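Local coordinates for p-47 protein (Clostridium botulinum E1 str. 'BoNT E Beluga', PDB 5WIX) that is of unknown function but has a tulip-domain topology resembling bactericidal/permeability-increasing protein, a similarity consistent with, though not proof of, lipid binding, at residues R32-H37 / V169-A174; K36-Y41 / W67-G72. All coordinates share one frame; numbering follows the deposited sequence.

Contact 1. Residues R32-H37 / V169-A174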
ATOM      1  N   ARG A  32       2.073  -1.867 -18.494  1.00 75.01           N
ATOM      2  CA  ARG A  32       3.250  -1.799 -19.353  1.00 86.40           C
ATOM      3  C   ARG A  32       4.313  -2.767 -18.834  1.00100.98           C
ATOM      4  O   ARG A  32       5.095  -3.317 -19.609  1.00105.87           O
ATOM      5  CB  ARG A  32       3.799  -0.362 -19.443  1.00 87.80           C
ATOM      6  CG  ARG A  32       2.815   0.685 -20.003  1.00 99.08           C
ATOM      7  CD  ARG A  32       3.522   1.888 -20.663  1.00111.78           C
ATOM      8  NE  ARG A  32       4.466   2.562 -19.770  1.00133.23           N
ATOM      9  CZ  ARG A  32       4.180   3.631 -19.026  1.00133.86           C
ATOM     10  NH1 ARG A  32       2.964   4.165 -19.063  1.00119.16           N
ATOM     11  NH2 ARG A  32       5.115   4.168 -18.243  1.00130.86           N
ATOM     12  N   VAL A  33       4.293  -2.999 -17.522  1.00105.13           N
ATOM     13  CA  VAL A  33       5.228  -3.905 -16.857  1.00109.78           C
ATOM     14  C   VAL A  33       4.891  -5.383 -17.056  1.00101.08           C
ATOM     15  O   VAL A  33       5.708  -6.157 -17.573  1.00 99.39           O
ATOM     16  CB  VAL A  33       5.289  -3.605 -15.347  1.00106.84           C
ATOM     17  CG1 VAL A  33       6.045  -4.704 -14.595  1.00 96.53           C
ATOM     18  CG2 VAL A  33       5.937  -2.254 -15.127  1.00107.31           C
ATOM     19  N   VAL A  34       3.693  -5.774 -16.641  1.00 93.74           N
ATOM     20  CA  VAL A  34       3.296  -7.173 -16.724  1.00104.18           C
ATOM     21  C   VAL A  34       3.184  -7.682 -18.167  1.00115.23           C
ATOM     22  O   VAL A  34       3.555  -8.825 -18.441  1.00129.86           O
ATOM     23  CB  VAL A  34       1.970  -7.397 -15.993  1.00101.56           C
ATOM     24  CG1 VAL A  34       1.004  -6.307 -16.365  1.00100.93           C
ATOM     25  CG2 VAL A  34       1.399  -8.790 -16.303  1.00101.95           C
ATOM     26  N   ASN A  35       2.699  -6.839 -19.083  1.00106.89           N
ATOM     27  CA  ASN A  35       2.579  -7.211 -20.501  1.00109.18           C
ATOM     28  C   ASN A  35       3.859  -7.819 -21.036  1.00116.88           C
ATOM     29  O   ASN A  35       3.833  -8.755 -21.842  1.00133.01           O
ATOM     30  CB  ASN A  35       2.217  -6.002 -21.370  1.00 99.25           C
ATOM     31  CG  ASN A  35       0.728  -5.722 -21.405  1.00 90.84           C
ATOM     32  OD1 ASN A  35      -0.106  -6.607 -21.157  1.00 78.50           O
ATOM     33  ND2 ASN A  35       0.383  -4.475 -21.720  1.00 84.41           N
ATOM     34  N   LYS A  36       4.974  -7.264 -20.571  1.00104.60           N
ATOM     35  CA  LYS A  36       6.300  -7.651 -21.025  1.00125.14           C
ATOM     36  C   LYS A  36       6.755  -8.994 -20.438  1.00119.83           C
ATOM     37  O   LYS A  36       7.360  -9.814 -21.137  1.00120.26           O
ATOM     38  CB  LYS A  36       7.296  -6.536 -20.689  1.00139.45           C
ATOM     39  CG  LYS A  36       6.980  -5.206 -21.396  1.00152.44           C
ATOM     40  CD  LYS A  36       8.076  -4.156 -21.177  1.00155.97           C
ATOM     41  CE  LYS A  36       7.825  -2.894 -22.003  1.00154.82           C
ATOM     42  NZ  LYS A  36       8.878  -1.860 -21.782  1.00151.29           N
ATOM     43  N   HIS A  37       6.456  -9.227 -19.163  1.00110.67           N
ATOM     44  CA  HIS A  37       6.731 -10.534 -18.565  1.00117.11           C
ATOM     45  C   HIS A  37       5.747 -11.572 -19.078  1.00118.17           C
ATOM     46  O   HIS A  37       6.017 -12.774 -19.064  1.00117.30           O
ATOM     47  CB  HIS A  37       6.691 -10.453 -17.041  1.00112.67           C
ATOM     48  CG  HIS A  37       7.920  -9.845 -16.459  1.00111.20           C
ATOM     49  ND1 HIS A  37       7.891  -8.755 -15.609  1.00117.71           N
ATOM     50  CD2 HIS A  37       9.230 -10.149 -16.628  1.00102.17           C
ATOM     51  CE1 HIS A  37       9.121  -8.422 -15.278  1.00117.01           C
ATOM     52  NE2 HIS A  37       9.957  -9.255 -15.880  1.00117.73           N
ATOM     53  N   VAL A 169      -1.941 -22.571 -19.177  1.00128.13           N
ATOM     54  CA  VAL A 169      -1.436 -21.242 -18.835  1.00134.91           C
ATOM     55  C   VAL A 169      -1.337 -21.025 -17.324  1.00140.37           C
ATOM     56  O   VAL A 169      -2.311 -20.665 -16.663  1.00144.86           O
ATOM     57  CB  VAL A 169      -2.313 -20.142 -19.424  1.00126.98           C
ATOM     58  CG1 VAL A 169      -1.709 -18.777 -19.101  1.00126.35           C
ATOM     59  CG2 VAL A 169      -2.456 -20.338 -20.918  1.00113.03           C
ATOM     60  N   SER A 170      -0.149 -21.240 -16.782  1.00136.90           N
ATOM     61  CA  SER A 170       0.045 -21.125 -15.347  1.00141.40           C
ATOM     62  C   SER A 170       0.775 -19.837 -14.966  1.00137.58           C
ATOM     63  O   SER A 170       1.523 -19.813 -13.988  1.00151.75           O
ATOM     64  CB  SER A 170       0.816 -22.344 -14.822  1.00144.61           C
ATOM     65  OG  SER A 170       2.063 -22.496 -15.487  1.00139.19           O
ATOM     66  N   TYR A 171       0.550 -18.764 -15.722  1.00119.17           N
ATOM     67  CA  TYR A 171       1.292 -17.532 -15.487  1.00108.31           C
ATOM     68  C   TYR A 171       0.901 -16.859 -14.184  1.00125.56           C
ATOM     69  O   TYR A 171      -0.282 -16.730 -13.868  1.00138.22           O
ATOM     70  CB  TYR A 171       1.114 -16.536 -16.621  1.00107.50           C
ATOM     71  CG  TYR A 171       1.947 -15.311 -16.374  1.00106.75           C
ATOM     72  CD1 TYR A 171       3.328 -15.415 -16.295  1.00122.08           C
ATOM     73  CD2 TYR A 171       1.363 -14.064 -16.173  1.00100.53           C
ATOM     74  CE1 TYR A 171       4.117 -14.314 -16.040  1.00135.10           C
ATOM     75  CE2 TYR A 171       2.143 -12.948 -15.923  1.00109.49           C
ATOM     76  CZ  TYR A 171       3.527 -13.082 -15.855  1.00128.65           C
ATOM     77  OH  TYR A 171       4.337 -11.994 -15.604  1.00121.30           O
ATOM     78  N   ILE A 172       1.916 -16.415 -13.446  1.00120.95           N
ATOM     79  CA  ILE A 172       1.727 -15.828 -12.128  1.00100.02           C
ATOM     80  C   ILE A 172       1.764 -14.316 -12.165  1.00 97.20           C
ATOM     81  O   ILE A 172       2.838 -13.724 -12.234  1.00 96.95           O
ATOM     82  CB  ILE A 172       2.806 -16.282 -11.166  1.00103.44           C
ATOM     83  CG1 ILE A 172       3.073 -17.778 -11.312  1.00109.16           C
ATOM     84  CG2 ILE A 172       2.420 -15.907  -9.753  1.00108.87           C
ATOM     85  CD1 ILE A 172       4.303 -18.254 -10.539  1.00 98.55           C
ATOM     86  N   PHE A 173       0.597 -13.690 -12.093  1.00 95.03           N
ATOM     87  CA  PHE A 173       0.518 -12.237 -12.176  1.00103.17           C
ATOM     88  C   PHE A 173       1.069 -11.534 -10.944  1.00110.71           C
ATOM     89  O   PHE A 173       1.549 -10.406 -11.028  1.00112.00           O
ATOM     90  CB  PHE A 173      -0.926 -11.800 -12.404  1.00103.05           C
ATOM     91  CG  PHE A 173      -1.394 -11.990 -13.814  1.00107.98           C
ATOM     92  CD1 PHE A 173      -0.788 -11.309 -14.848  1.00102.72           C
ATOM     93  CD2 PHE A 173      -2.448 -12.844 -14.100  1.00110.12           C
ATOM     94  CE1 PHE A 173      -1.213 -11.480 -16.133  1.00111.83           C
ATOM     95  CE2 PHE A 173      -2.880 -13.017 -15.384  1.00101.86           C
ATOM     96  CZ  PHE A 173      -2.262 -12.334 -16.404  1.00106.61           C
ATOM     97  N   ALA A 174       0.988 -12.199  -9.799  1.00110.48           N
ATOM     98  CA  ALA A 174       1.524 -11.646  -8.562  1.00104.49           C
ATOM     99  C   ALA A 174       1.548 -12.705  -7.483  1.00108.73           C
ATOM    100  O   ALA A 174       0.628 -13.524  -7.385  1.00102.56           O
ATOM    101  CB  ALA A 174       0.705 -10.456  -8.103  1.00 97.59           C
TER

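Contact 2. Residues K36-Y41 / W67-G72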
ATOM      1  N   LYS A  36       4.974  -7.264 -20.571  1.00104.60           N
ATOM      2  CA  LYS A  36       6.300  -7.651 -21.025  1.00125.14           C
ATOM      3  C   LYS A  36       6.755  -8.994 -20.438  1.00119.83           C
ATOM      4  O   LYS A  36       7.360  -9.814 -21.137  1.00120.26           O
ATOM      5  CB  LYS A  36       7.296  -6.536 -20.689  1.00139.45           C
ATOM      6  CG  LYS A  36       6.980  -5.206 -21.396  1.00152.44           C
ATOM      7  CD  LYS A  36       8.076  -4.156 -21.177  1.00155.97           C
ATOM      8  CE  LYS A  36       7.825  -2.894 -22.003  1.00154.82           C
ATOM      9  NZ  LYS A  36       8.878  -1.860 -21.782  1.00151.29           N
ATOM     10  N   HIS A  37       6.456  -9.227 -19.163  1.00110.67           N
ATOM     11  CA  HIS A  37       6.731 -10.534 -18.565  1.00117.11           C
ATOM     12  C   HIS A  37       5.747 -11.572 -19.078  1.00118.17           C
ATOM     13  O   HIS A  37       6.017 -12.774 -19.064  1.00117.30           O
ATOM     14  CB  HIS A  37       6.691 -10.453 -17.041  1.00112.67           C
ATOM     15  CG  HIS A  37       7.920  -9.845 -16.459  1.00111.20           C
ATOM     16  ND1 HIS A  37       7.891  -8.755 -15.609  1.00117.71           N
ATOM     17  CD2 HIS A  37       9.230 -10.149 -16.628  1.00102.17           C
ATOM     18  CE1 HIS A  37       9.121  -8.422 -15.278  1.00117.01           C
ATOM     19  NE2 HIS A  37       9.957  -9.255 -15.880  1.00117.73           N
ATOM     20  N   LEU A  38       4.602 -11.090 -19.538  1.00116.75           N
ATOM     21  CA  LEU A  38       3.625 -11.947 -20.168  1.00102.92           C
ATOM     22  C   LEU A  38       4.158 -12.408 -21.516  1.00105.27           C
ATOM     23  O   LEU A  38       4.037 -13.581 -21.867  1.00106.90           O
ATOM     24  CB  LEU A  38       2.296 -11.217 -20.328  1.00 97.29           C
ATOM     25  CG  LEU A  38       1.120 -12.132 -20.646  1.00103.60           C
ATOM     26  CD1 LEU A  38       1.248 -13.418 -19.841  1.00105.01           C
ATOM     27  CD2 LEU A  38      -0.205 -11.430 -20.346  1.00 94.55           C
ATOM     28  N   LYS A  39       4.770 -11.482 -22.255  1.00106.47           N
ATOM     29  CA  LYS A  39       5.216 -11.754 -23.616  1.00117.46           C
ATOM     30  C   LYS A  39       6.260 -12.867 -23.675  1.00150.77           C
ATOM     31  O   LYS A  39       6.160 -13.762 -24.519  1.00159.29           O
ATOM     32  CB  LYS A  39       5.778 -10.489 -24.280  1.00103.60           C
ATOM     33  CG  LYS A  39       6.477 -10.781 -25.618  1.00112.40           C
ATOM     34  CD  LYS A  39       7.253  -9.594 -26.201  1.00113.58           C
ATOM     35  CE  LYS A  39       6.377  -8.703 -27.092  1.00129.36           C
ATOM     36  NZ  LYS A  39       5.706  -9.422 -28.240  1.00134.77           N
ATOM     37  N   ASN A  40       7.257 -12.824 -22.792  1.00169.39           N
ATOM     38  CA  ASN A  40       8.317 -13.831 -22.842  1.00176.46           C
ATOM     39  C   ASN A  40       7.982 -15.055 -21.992  1.00178.56           C
ATOM     40  O   ASN A  40       8.750 -16.021 -21.957  1.00190.91           O
ATOM     41  CB  ASN A  40       9.665 -13.237 -22.424  1.00169.84           C
ATOM     42  CG  ASN A  40       9.670 -12.770 -21.004  1.00166.06           C
ATOM     43  OD1 ASN A  40       8.633 -12.380 -20.471  1.00165.32           O
ATOM     44  ND2 ASN A  40      10.837 -12.806 -20.370  1.00168.21           N
ATOM     45  N   TYR A  41       6.839 -15.017 -21.310  1.00152.69           N
ATOM     46  CA  TYR A  41       6.257 -16.246 -20.783  1.00134.86           C
ATOM     47  C   TYR A  41       5.636 -16.989 -21.962  1.00128.50           C
ATOM     48  O   TYR A  41       5.613 -18.221 -21.998  1.00125.50           O
ATOM     49  CB  TYR A  41       5.212 -15.982 -19.691  1.00123.62           C
ATOM     50  CG  TYR A  41       4.402 -17.219 -19.348  1.00124.27           C
ATOM     51  CD1 TYR A  41       4.938 -18.236 -18.564  1.00120.49           C
ATOM     52  CD2 TYR A  41       3.110 -17.380 -19.831  1.00127.04           C
ATOM     53  CE1 TYR A  41       4.201 -19.374 -18.261  1.00127.11           C
ATOM     54  CE2 TYR A  41       2.368 -18.512 -19.534  1.00127.05           C
ATOM     55  CZ  TYR A  41       2.915 -19.504 -18.752  1.00134.78           C
ATOM     56  OH  TYR A  41       2.163 -20.625 -18.466  1.00141.99           O
ATOM     57  N   TRP A  67       0.071 -11.957 -26.036  1.00107.10           N
ATOM     58  CA  TRP A  67      -1.133 -11.438 -25.374  1.00 90.67           C
ATOM     59  C   TRP A  67      -0.801 -10.078 -24.767  1.00 95.56           C
ATOM     60  O   TRP A  67       0.328  -9.834 -24.320  1.00108.63           O
ATOM     61  CB  TRP A  67      -1.670 -12.374 -24.284  1.00 84.98           C
ATOM     62  CG  TRP A  67      -2.035 -13.753 -24.733  1.00 91.41           C
ATOM     63  CD1 TRP A  67      -1.774 -14.314 -25.943  1.00108.58           C
ATOM     64  CD2 TRP A  67      -2.720 -14.749 -23.970  1.00 85.98           C
ATOM     65  NE1 TRP A  67      -2.253 -15.598 -25.986  1.00117.12           N
ATOM     66  CE2 TRP A  67      -2.841 -15.894 -24.780  1.00102.09           C
ATOM     67  CE3 TRP A  67      -3.246 -14.795 -22.681  1.00 88.99           C
ATOM     68  CZ2 TRP A  67      -3.461 -17.058 -24.353  1.00101.14           C
ATOM     69  CZ3 TRP A  67      -3.860 -15.954 -22.250  1.00 91.91           C
ATOM     70  CH2 TRP A  67      -3.961 -17.067 -23.084  1.00 99.40           C
ATOM     71  N   GLU A  68      -1.790  -9.195 -24.744  1.00 92.20           N
ATOM     72  CA  GLU A  68      -1.549  -7.810 -24.369  1.00 98.49           C
ATOM     73  C   GLU A  68      -2.749  -7.266 -23.619  1.00 99.52           C
ATOM     74  O   GLU A  68      -3.834  -7.099 -24.185  1.00102.17           O
ATOM     75  CB  GLU A  68      -1.252  -6.966 -25.612  1.00114.06           C
ATOM     76  CG  GLU A  68      -0.995  -5.493 -25.363  1.00107.94           C
ATOM     77  CD  GLU A  68      -0.815  -4.730 -26.664  1.00113.47           C
ATOM     78  OE1 GLU A  68      -0.119  -5.247 -27.566  1.00109.48           O
ATOM     79  OE2 GLU A  68      -1.387  -3.626 -26.791  1.00114.90           O
ATOM     80  N   ILE A  69      -2.547  -7.015 -22.333  1.00 96.72           N
ATOM     81  CA  ILE A  69      -3.600  -6.501 -21.472  1.00 95.67           C
ATOM     82  C   ILE A  69      -3.915  -5.060 -21.876  1.00 87.64           C
ATOM     83  O   ILE A  69      -2.998  -4.292 -22.208  1.00 78.39           O
ATOM     84  CB  ILE A  69      -3.166  -6.584 -19.999  1.00 90.22           C
ATOM     85  CG1 ILE A  69      -2.525  -7.948 -19.747  1.00 93.54           C
ATOM     86  CG2 ILE A  69      -4.343  -6.341 -19.062  1.00 72.27           C
ATOM     87  CD1 ILE A  69      -1.780  -8.042 -18.448  1.00104.63           C
ATOM     88  N   ILE A  70      -5.201  -4.705 -21.890  1.00 73.42           N
ATOM     89  CA  ILE A  70      -5.609  -3.357 -22.291  1.00 84.16           C
ATOM     90  C   ILE A  70      -6.699  -2.827 -21.372  1.00 85.49           C
ATOM     91  O   ILE A  70      -7.203  -3.544 -20.497  1.00 93.67           O
ATOM     92  CB  ILE A  70      -6.124  -3.281 -23.789  1.00 86.13           C
ATOM     93  CG1 ILE A  70      -7.524  -3.893 -23.947  1.00 93.69           C
ATOM     94  CG2 ILE A  70      -5.128  -3.908 -24.767  1.00 76.66           C
ATOM     95  CD1 ILE A  70      -8.207  -3.578 -25.291  1.00 92.10           C
ATOM     96  N   ASN A  71      -7.061  -1.564 -21.580  1.00 91.51           N
ATOM     97  CA  ASN A  71      -8.168  -0.938 -20.855  1.00104.58           C
ATOM     98  C   ASN A  71      -9.495  -1.647 -21.050  1.00 99.18           C
ATOM     99  O   ASN A  71      -9.617  -2.536 -21.885  1.00113.43           O
ATOM    100  CB  ASN A  71      -8.353   0.518 -21.287  1.00118.95           C
ATOM    101  CG  ASN A  71      -7.221   1.415 -20.845  1.00117.05           C
ATOM    102  OD1 ASN A  71      -6.054   1.091 -21.033  1.00118.24           O
ATOM    103  ND2 ASN A  71      -7.562   2.559 -20.265  1.00111.60           N
ATOM    104  N   GLY A  72     -10.497  -1.218 -20.294  1.00 97.06           N
ATOM    105  CA  GLY A  72     -11.850  -1.708 -20.470  1.00106.14           C
ATOM    106  C   GLY A  72     -12.158  -2.826 -19.504  1.00102.32           C
ATOM    107  O   GLY A  72     -13.303  -3.295 -19.407  1.00 90.62           O
TER

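Contact 1. Residues R32-H37 / V169-A174
Val34 and His37, one turn apart on helix 31-42, meet Tyr171 and Phe173 of the loop that runs into strand 174-177. The contact belongs to the tulip-type, BPI-like fold, in which this helix packs among curved antiparallel sheets, and three of its four touching residues are buried. The apolar part depends on one methyl group. In Val34 a chi1 of 45° puts CG1 between the backbone N and the carbonyl carbon and turns CG2 anti to N, toward the loop, where Val34 CG2 comes to 3.6 Å from Phe173 CD1. It approaches the phenyl ring at the edge, near the ring plane, rather than over a face. Val34 CG2 is also 4.2 Å from Tyr171 CE2, at the edge of that ring. Within the loop Tyr171 CD2 sits 3.6 Å above the plane of the Phe173 ring, displaced toward its rim, while Phe173 CE1 lies at the edge of Tyr171, in its plane. Phe125 adds an edge-to-face partner for Phe173, and Tyr204 on strand 203-210 touches both Val34 and Phe173. The second kind of contact is between a hydroxyl and the helix. Tyr171 reaches across from the loop to His37, while its OH is hydrogen-bonded to OD1 of Asn410, which gives the buried phenol end a polar partner. Beside His37 the hydroxyl meets the root of the side chain, not the imidazole tip, with Tyr171 OH 3.2 Å from His37 CB.

Contact 2. Residues K36-Y41 / W67-G72
A chi1 of -165° swings Leu38 CG to the side opposite its own N and carries the isobutyl group off the helix toward strand 58-70, where Trp67 and Ile69 receive it, all three residues being buried. Ile69 answers with an extended end: CG1 lies beside its own backbone N, and chi2 of 167° sets CD1 anti to CA, extending the chain toward the helix. The two side chains cross at about a right angle, methyl against methyl, with Leu38 CD2 4.2 Å from Ile69 CD1. Leu38 CD2 also reaches Trp67 at the base of its side chain, 4.3 Å from Trp67 CB, so the methylene rather than the indole makes this touch. Trp67 and Ile69 are two residues apart on the strand and both serve the helix, whereas the CB of the intervening Glu68 points away from 36-41, its side chain touching Asn35 earlier on the helix. This is helix-on-sheet packing of the tulip-type fold: helix 31-42 rests against a strand whose neighbour, 78-85, pairs with it antiparallel through backbone bonds such as those of Glu68 with Lys81. Ile80 on that neighbour touches both Trp67 and Ile69. The indole meets Phe64 edge-to-face, and the Trp67 side chain also touches Ile42. Leu38 also touches Tyr171 of the loop before strand 174-177, and Ile69 touches Val34 earlier on the helix.

Contacts 1 and 2 set two parts of the same helix, 31-42, against different partners, their centres about 7 Å apart. Both are largely core contacts, although contact 1 reaches the partly exposed His37. Contact 1 meets an irregular loop with aromatic rings and a hydroxyl; contact 2 meets a strand with aliphatic groups alone. Polar bonds cross over between the two contacts. Asn35, from the helix segment of contact 1, takes a probable hydrogen bond from the strand of contact 2, Asn35 OD1 lying 2.7 Å from Ile69 N. Tyr41, from the helix segment of contact 2, turns to the loop of contact 1, where Tyr41 OH lies 2.9 Å from Ser170 N, also a probable hydrogen bond.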